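HI1317 (Haemophilus influenzae, PDB 1JOV) probably interconverts the alpha and beta anomers of D-glucose 6-phosphate. Local coordinates at residues D20-T32 and I35-Q48. Numbering follows the deposited sequence.
Sequences DIPVLHLKHAVGT and ISLQGAQLISWKPQ
Val23, Leu24 and Pro22 meet Ile35 to Leu37 as one antiparallel pair, and Gly31 and Thr32 meet Lys46 and Pro47 as another; strand 31-36 lies between strands 21-28 and 41-47 and is hydrogen-bonded to both. Leu24 and Ile35 exchange both backbone bonds (Leu24 N to Ile35 O 2.8 Å, Ile35 N to Leu24 O 2.9 Å), as do Thr32 and Lys46. Val23 CG1, anti to its own N (chi1 178°), packs against Ile43 CD1 at 4.1 Å. The side chains of Leu24 and Leu37 cross at a slant, with Leu24 CD1 4.2 Å from Leu37 CD2. Near the type II turn from Leu37 to Ala40, Ser36 OG donates to Gln38 O at 2.8 Å, on a lone pair in the carbonyl plane, while Ile21 CG2 lies 3.4 Å from Ser36 OG. Ile21 CD1 lies over one face of the Gln38 amide, whose OE1 accepts from Gly66 N. At the other end, one water accepts from Trp45 NE1 in the indole plane and donates to Val30 O; a second joins Thr32 OG1 to Ser44 OG, which also bonds Asp53. A classic bulge in strand 41-47 sets Ile43 and Ser44 opposite the single Lys34. This two-hairpin meander belongs to a five-stranded sheet of the galactose mutarotase-like beta-sandwich, the Ile43 side chain about 11 Å from that of the predicted active-site His150. Strand 13-18 flanks strand 21-28; strand 107-115, of the separate eight-stranded sheet, packs on Ile35 and Leu37.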
ATOM      1  N   ASP A  20      12.988 -15.281   3.932  1.00 28.12           N
ATOM      2  CA  ASP A  20      11.886 -16.264   4.117  1.00 30.36           C
ATOM      3  C   ASP A  20      10.711 -16.169   3.129  1.00 27.22           C
ATOM      4  O   ASP A  20       9.936 -17.113   2.994  1.00 29.62           O
ATOM      5  CB  ASP A  20      11.259 -16.050   5.499  1.00 27.03           C
ATOM      6  CG  ASP A  20      12.110 -16.610   6.620  1.00 51.58           C
ATOM      7  OD1 ASP A  20      13.089 -17.324   6.327  1.00 38.11           O
ATOM      8  OD2 ASP A  20      11.795 -16.341   7.789  1.00 51.46           O
ATOM      9  N   ILE A  21      10.525 -15.040   2.454  1.00 26.09           N
ATOM     10  CA  ILE A  21       9.322 -14.758   1.706  1.00 25.64           C
ATOM     11  C   ILE A  21       9.458 -14.712   0.164  1.00 17.95           C
ATOM     12  O   ILE A  21      10.372 -14.071  -0.358  1.00 21.63           O
ATOM     13  CB  ILE A  21       8.849 -13.376   2.170  1.00 22.61           C
ATOM     14  CG1 ILE A  21       8.277 -13.372   3.595  1.00 25.11           C
ATOM     15  CG2 ILE A  21       7.818 -12.829   1.178  1.00 20.23           C
ATOM     16  CD1 ILE A  21       8.178 -11.997   4.204  1.00 31.01           C
ATOM     17  N   PRO A  22       8.555 -15.378  -0.572  1.00 18.70           N
ATOM     18  CA  PRO A  22       8.614 -15.378  -2.052  1.00 19.49           C
ATOM     19  C   PRO A  22       8.063 -14.059  -2.587  1.00 22.12           C
ATOM     20  O   PRO A  22       7.018 -13.592  -2.043  1.00 21.38           O
ATOM     21  CB  PRO A  22       7.751 -16.571  -2.433  1.00 20.08           C
ATOM     22  CG  PRO A  22       7.058 -16.957  -1.188  1.00 25.67           C
ATOM     23  CD  PRO A  22       7.449 -16.182  -0.049  1.00 27.35           C
ATOM     24  N   VAL A  23       8.741 -13.487  -3.544  1.00 23.27           N
ATOM     25  CA  VAL A  23       8.423 -12.201  -4.123  1.00 23.05           C
ATOM     26  C   VAL A  23       8.439 -12.281  -5.634  1.00 25.80           C
ATOM     27  O   VAL A  23       9.421 -12.693  -6.259  1.00 22.60           O
ATOM     28  CB  VAL A  23       9.417 -11.097  -3.628  1.00 22.63           C
ATOM     29  CG1 VAL A  23       9.099  -9.742  -4.275  1.00 18.87           C
ATOM     30  CG2 VAL A  23       9.378 -11.014  -2.117  1.00 21.84           C
ATOM     31  N   LEU A  24       7.365 -11.846  -6.291  1.00 16.78           N
ATOM     32  CA  LEU A  24       7.421 -11.772  -7.707  1.00 20.79           C
ATOM     33  C   LEU A  24       8.161 -10.549  -8.137  1.00 22.43           C
ATOM     34  O   LEU A  24       7.901  -9.433  -7.610  1.00 20.93           O
ATOM     35  CB  LEU A  24       6.011 -11.665  -8.296  1.00 20.68           C
ATOM     36  CG  LEU A  24       5.207 -12.865  -8.269  1.00 17.92           C
ATOM     37  CD1 LEU A  24       3.725 -12.547  -8.581  1.00 21.81           C
ATOM     38  CD2 LEU A  24       5.754 -13.785  -9.349  1.00 21.79           C
ATOM     39  N   HIS A  25       9.026 -10.716  -9.145  1.00 19.11           N
ATOM     40  CA  HIS A  25       9.692  -9.598  -9.783  1.00 20.23           C
ATOM     41  C   HIS A  25       9.183  -9.419 -11.233  1.00 24.28           C
ATOM     42  O   HIS A  25       9.285 -10.325 -12.049  1.00 26.15           O
ATOM     43  CB  HIS A  25      11.202  -9.836  -9.899  1.00 21.87           C
ATOM     44  CG  HIS A  25      11.970  -9.886  -8.575  1.00 21.32           C
ATOM     45  ND1 HIS A  25      13.288  -9.518  -8.465  1.00 38.60           N
ATOM     46  CD2 HIS A  25      11.555 -10.261  -7.344  1.00 21.92           C
ATOM     47  CE1 HIS A  25      13.690  -9.652  -7.213  1.00 30.06           C
ATOM     48  NE2 HIS A  25      12.650 -10.108  -6.510  1.00 26.21           N
ATOM     49  N   LEU A  26       8.642  -8.251 -11.560  1.00 21.31           N
ATOM     50  CA  LEU A  26       8.199  -7.921 -12.894  1.00 19.60           C
ATOM     51  C   LEU A  26       9.169  -6.882 -13.525  1.00 24.77           C
ATOM     52  O   LEU A  26       9.509  -5.855 -12.884  1.00 24.07           O
ATOM     53  CB  LEU A  26       6.887  -7.223 -12.702  1.00 20.99           C
ATOM     54  CG  LEU A  26       6.336  -6.789 -14.048  1.00 20.94           C
ATOM     55  CD1 LEU A  26       6.005  -7.958 -14.974  1.00 29.21           C
ATOM     56  CD2 LEU A  26       5.092  -5.857 -13.838  1.00 26.78           C
ATOM     57  N   LYS A  27       9.665  -7.162 -14.740  1.00 24.16           N
ATOM     58  CA  LYS A  27      10.465  -6.194 -15.507  1.00 22.59           C
ATOM     59  C   LYS A  27       9.924  -6.144 -16.919  1.00 25.87           C
ATOM     60  O   LYS A  27      10.025  -7.135 -17.660  1.00 28.39           O
ATOM     61  CB  LYS A  27      11.931  -6.584 -15.548  1.00 30.67           C
ATOM     62  CG  LYS A  27      12.571  -6.344 -14.226  1.00 32.50           C
ATOM     63  CD  LYS A  27      14.104  -6.633 -14.281  1.00 41.34           C
ATOM     64  CE  LYS A  27      14.759  -6.464 -12.901  1.00 60.15           C
ATOM     65  NZ  LYS A  27      13.927  -7.044 -11.783  1.00 41.82           N
ATOM     66  N   HIS A  28       9.316  -5.018 -17.248  1.00 25.19           N
ATOM     67  CA  HIS A  28       8.533  -4.935 -18.471  1.00 29.30           C
ATOM     68  C   HIS A  28       8.664  -3.576 -19.048  1.00 29.53           C
ATOM     69  O   HIS A  28       9.241  -2.734 -18.440  1.00 29.44           O
ATOM     70  CB  HIS A  28       7.079  -5.164 -18.091  1.00 28.66           C
ATOM     71  CG  HIS A  28       6.108  -5.119 -19.252  1.00 27.35           C
ATOM     72  ND1 HIS A  28       5.730  -6.252 -19.908  1.00 32.19           N
ATOM     73  CD2 HIS A  28       5.340  -4.123 -19.738  1.00 24.73           C
ATOM     74  CE1 HIS A  28       4.800  -5.957 -20.810  1.00 26.82           C
ATOM     75  NE2 HIS A  28       4.536  -4.676 -20.714  1.00 27.46           N
ATOM     76  N   ALA A  29       8.214  -3.423 -20.278  1.00 28.51           N
ATOM     77  CA  ALA A  29       8.257  -2.087 -20.857  1.00 39.58           C
ATOM     78  C   ALA A  29       7.628  -1.068 -19.942  1.00 33.91           C
ATOM     79  O   ALA A  29       8.130   0.062 -19.808  1.00 39.16           O
ATOM     80  CB  ALA A  29       7.551  -2.088 -22.171  1.00 38.45           C
ATOM     81  N   VAL A  30       6.524  -1.442 -19.290  1.00 30.64           N
ATOM     82  CA  VAL A  30       5.831  -0.504 -18.433  1.00 27.35           C
ATOM     83  C   VAL A  30       6.598  -0.141 -17.149  1.00 33.39           C
ATOM     84  O   VAL A  30       6.276   0.879 -16.473  1.00 31.41           O
ATOM     85  CB  VAL A  30       4.456  -1.037 -18.105  1.00 39.40           C
ATOM     86  CG1 VAL A  30       3.628  -1.306 -19.404  1.00 30.79           C
ATOM     87  CG2 VAL A  30       4.617  -2.306 -17.372  1.00 28.87           C
ATOM     88  N   GLY A  31       7.659  -0.882 -16.848  1.00 23.94           N
ATOM     89  CA  GLY A  31       8.446  -0.591 -15.690  1.00 33.17           C
ATOM     90  C   GLY A  31       8.739  -1.835 -14.857  1.00 27.57           C
ATOM     91  O   GLY A  31       8.683  -2.945 -15.358  1.00 30.58           O
ATOM     92  N   THR A  32       9.011  -1.658 -13.561  1.00 27.69           N
ATOM     93  CA  THR A  32       9.342  -2.822 -12.746  1.00 21.02           C
ATOM     94  C   THR A  32       8.464  -2.825 -11.479  1.00 23.61           C
ATOM     95  O   THR A  32       7.953  -1.784 -11.079  1.00 24.25           O
ATOM     96  CB  THR A  32      10.762  -2.742 -12.272  1.00 24.15           C
ATOM     97  OG1 THR A  32      10.947  -1.552 -11.467  1.00 26.77           O
ATOM     98  CG2 THR A  32      11.716  -2.555 -13.467  1.00 29.04           C
ATOM     99  N   ILE A  35       6.270  -7.877  -5.838  1.00 18.08           N
ATOM    100  CA  ILE A  35       5.060  -8.173  -5.040  1.00 16.02           C
ATOM    101  C   ILE A  35       5.337  -9.345  -4.103  1.00 18.23           C
ATOM    102  O   ILE A  35       5.604 -10.473  -4.545  1.00 17.77           O
ATOM    103  CB  ILE A  35       3.846  -8.588  -5.913  1.00 17.28           C
ATOM    104  CG1 ILE A  35       3.598  -7.490  -6.985  1.00 18.54           C
ATOM    105  CG2 ILE A  35       2.574  -8.812  -4.978  1.00 17.67           C
ATOM    106  CD1 ILE A  35       4.332  -7.585  -8.386  1.00 19.32           C
ATOM    107  N   SER A  36       5.266  -9.132  -2.809  1.00 19.01           N
ATOM    108  CA  SER A  36       5.480 -10.227  -1.902  1.00 21.31           C
ATOM    109  C   SER A  36       4.209 -11.127  -1.932  1.00 20.44           C
ATOM    110  O   SER A  36       3.057 -10.660  -1.775  1.00 17.36           O
ATOM    111  CB  SER A  36       5.589  -9.666  -0.479  1.00 18.37           C
ATOM    112  OG  SER A  36       5.252 -10.649   0.475  1.00 19.27           O
ATOM    113  N   LEU A  37       4.369 -12.433  -2.010  1.00 15.67           N
ATOM    114  CA  LEU A  37       3.159 -13.301  -1.933  1.00 14.29           C
ATOM    115  C   LEU A  37       2.565 -13.316  -0.493  1.00 14.89           C
ATOM    116  O   LEU A  37       1.378 -13.589  -0.298  1.00 18.25           O
ATOM    117  CB  LEU A  37       3.500 -14.714  -2.398  1.00 19.70           C
ATOM    118  CG  LEU A  37       3.903 -14.911  -3.862  1.00 16.59           C
ATOM    119  CD1 LEU A  37       3.835 -16.394  -4.229  1.00 20.15           C
ATOM    120  CD2 LEU A  37       3.015 -14.084  -4.790  1.00 19.98           C
ATOM    121  N   GLN A  38       3.414 -12.964   0.479  1.00 16.19           N
ATOM    122  CA  GLN A  38       2.913 -12.830   1.820  1.00 19.55           C
ATOM    123  C   GLN A  38       2.116 -11.498   1.775  1.00 15.04           C
ATOM    124  O   GLN A  38       2.688 -10.436   1.524  1.00 17.40           O
ATOM    125  CB  GLN A  38       3.957 -12.747   2.913  1.00 21.03           C
ATOM    126  CG  GLN A  38       3.353 -12.390   4.262  1.00 17.94           C
ATOM    127  CD  GLN A  38       4.388 -12.315   5.347  1.00 22.87           C
ATOM    128  OE1 GLN A  38       4.983 -13.330   5.702  1.00 22.60           O
ATOM    129  NE2 GLN A  38       4.771 -11.237   6.012  1.00 23.43           N
ATOM    130  N   GLY A  39       0.846 -11.563   2.040  1.00 16.39           N
ATOM    131  CA  GLY A  39      -0.014 -10.358   2.098  1.00 15.58           C
ATOM    132  C   GLY A  39      -0.326  -9.787   0.681  1.00 15.44           C
ATOM    133  O   GLY A  39      -0.820  -8.628   0.618  1.00 14.92           O
ATOM    134  N   ALA A  40      -0.048 -10.537  -0.376  1.00 15.12           N
ATOM    135  CA  ALA A  40      -0.210 -10.015  -1.759  1.00 16.54           C
ATOM    136  C   ALA A  40       0.248  -8.567  -1.741  1.00 17.70           C
ATOM    137  O   ALA A  40      -0.507  -7.647  -2.178  1.00 14.42           O
ATOM    138  CB  ALA A  40      -1.714 -10.116  -2.148  1.00 16.61           C
ATOM    139  N   GLN A  41       1.461  -8.303  -1.256  1.00 13.10           N
ATOM    140  CA  GLN A  41       1.856  -6.962  -0.942  1.00 13.87           C
ATOM    141  C   GLN A  41       2.783  -6.307  -1.952  1.00 17.86           C
ATOM    142  O   GLN A  41       3.936  -6.722  -2.121  1.00 14.87           O
ATOM    143  CB  GLN A  41       2.476  -6.912   0.456  1.00 13.49           C
ATOM    144  CG  GLN A  41       2.688  -5.573   1.004  1.00 14.95           C
ATOM    145  CD  GLN A  41       2.975  -5.659   2.502  1.00 15.52           C
ATOM    146  OE1 GLN A  41       2.474  -6.519   3.218  1.00 16.84           O
ATOM    147  NE2 GLN A  41       3.753  -4.639   2.970  1.00 16.45           N
ATOM    148  N   LEU A  42       2.266  -5.425  -2.799  1.00 15.80           N
ATOM    149  CA  LEU A  42       3.169  -4.684  -3.702  1.00 15.60           C
ATOM    150  C   LEU A  42       4.237  -3.910  -2.858  1.00 16.36           C
ATOM    151  O   LEU A  42       3.861  -3.154  -1.924  1.00 15.67           O
ATOM    152  CB  LEU A  42       2.275  -3.680  -4.440  1.00 16.98           C
ATOM    153  CG  LEU A  42       3.009  -2.825  -5.495  1.00 16.80           C
ATOM    154  CD1 LEU A  42       3.733  -3.566  -6.675  1.00 19.10           C
ATOM    155  CD2 LEU A  42       1.979  -1.814  -6.072  1.00 18.84           C
ATOM    156  N   ILE A  43       5.515  -4.261  -3.020  1.00 15.14           N
ATOM    157  CA  ILE A  43       6.549  -3.505  -2.319  1.00 18.51           C
ATOM    158  C   ILE A  43       7.461  -2.578  -3.092  1.00 22.76           C
ATOM    159  O   ILE A  43       8.241  -1.830  -2.471  1.00 19.90           O
ATOM    160  CB  ILE A  43       7.377  -4.525  -1.470  1.00 19.50           C
ATOM    161  CG1 ILE A  43       7.878  -5.673  -2.341  1.00 22.38           C
ATOM    162  CG2 ILE A  43       6.428  -5.041  -0.381  1.00 21.72           C
ATOM    163  CD1 ILE A  43       8.980  -6.525  -1.667  1.00 22.56           C
ATOM    164  N   SER A  44       7.352  -2.632  -4.419  1.00 16.74           N
ATOM    165  CA  SER A  44       8.155  -1.721  -5.256  1.00 20.91           C
ATOM    166  C   SER A  44       7.394  -1.494  -6.570  1.00 15.71           C
ATOM    167  O   SER A  44       6.772  -2.414  -7.101  1.00 17.88           O
ATOM    168  CB  SER A  44       9.475  -2.392  -5.595  1.00 22.12           C
ATOM    169  OG  SER A  44      10.249  -1.640  -6.550  1.00 26.08           O
ATOM    170  N   TRP A  45       7.429  -0.284  -7.022  1.00 19.67           N
ATOM    171  CA  TRP A  45       6.828  -0.002  -8.333  1.00 18.37           C
ATOM    172  C   TRP A  45       7.571   1.174  -8.952  1.00 23.65           C
ATOM    173  O   TRP A  45       7.544   2.266  -8.404  1.00 22.16           O
ATOM    174  CB  TRP A  45       5.280   0.193  -8.297  1.00 19.99           C
ATOM    175  CG  TRP A  45       4.777   0.656  -9.615  1.00 20.90           C
ATOM    176  CD1 TRP A  45       4.898   0.032 -10.830  1.00 25.51           C
ATOM    177  CD2 TRP A  45       4.058   1.877  -9.860  1.00 19.81           C
ATOM    178  NE1 TRP A  45       4.263   0.769 -11.807  1.00 28.98           N
ATOM    179  CE2 TRP A  45       3.841   1.956 -11.250  1.00 26.00           C
ATOM    180  CE3 TRP A  45       3.655   2.944  -9.062  1.00 23.05           C
ATOM    181  CZ2 TRP A  45       3.135   3.012 -11.819  1.00 27.89           C
ATOM    182  CZ3 TRP A  45       2.977   4.021  -9.637  1.00 28.94           C
ATOM    183  CH2 TRP A  45       2.779   4.050 -11.009  1.00 27.50           C
ATOM    184  N   LYS A  46       8.255   0.944 -10.061  1.00 23.83           N
ATOM    185  CA  LYS A  46       8.995   2.063 -10.669  1.00 28.25           C
ATOM    186  C   LYS A  46       8.542   2.090 -12.126  1.00 23.90           C
ATOM    187  O   LYS A  46       8.952   1.268 -12.959  1.00 29.57           O
ATOM    188  CB  LYS A  46      10.480   1.823 -10.516  1.00 30.30           C
ATOM    189  CG  LYS A  46      11.357   3.056 -10.710  1.00 31.27           C
ATOM    190  CD  LYS A  46      12.839   2.674 -10.380  1.00 34.49           C
ATOM    191  CE  LYS A  46      13.817   3.786 -10.724  1.00 68.71           C
ATOM    192  NZ  LYS A  46      15.249   3.405 -10.449  1.00 57.73           N
ATOM    193  N   PRO A  47       7.574   2.931 -12.424  1.00 29.60           N
ATOM    194  CA  PRO A  47       7.091   3.026 -13.816  1.00 25.12           C
ATOM    195  C   PRO A  47       8.211   3.640 -14.734  1.00 33.35           C
ATOM    196  O   PRO A  47       9.159   4.238 -14.310  1.00 28.67           O
ATOM    197  CB  PRO A  47       5.943   3.980 -13.757  1.00 31.35           C
ATOM    198  CG  PRO A  47       5.927   4.518 -12.404  1.00 36.64           C
ATOM    199  CD  PRO A  47       6.830   3.760 -11.496  1.00 29.31           C
ATOM    200  N   GLN A  48       8.069   3.401 -16.007  1.00 29.57           N
ATOM    201  CA  GLN A  48       9.139   3.746 -16.978  1.00 29.13           C
ATOM    202  C   GLN A  48       9.530   5.218 -16.827  1.00 26.98           C
ATOM    203  O   GLN A  48       8.679   6.125 -16.798  1.00 38.00           O
ATOM    204  CB  GLN A  48       8.660   3.413 -18.375  1.00 41.58           C
ATOM    205  CG  GLN A  48       9.736   3.228 -19.402  1.00 42.69           C
ATOM    206  CD  GLN A  48      10.708   2.165 -19.023  1.00 51.11           C
ATOM    207  OE1 GLN A  48      11.846   2.508 -18.749  1.00 43.51           O
ATOM    208  NE2 GLN A  48      10.279   0.858 -18.985  1.00 37.27           N
TER
HETATM  209  O   HOH W   1       4.196   0.338 -14.371  1.00 30.13           O
HETATM  210  O   HOH W   2      10.493  -2.693  -8.902  1.00 43.70           O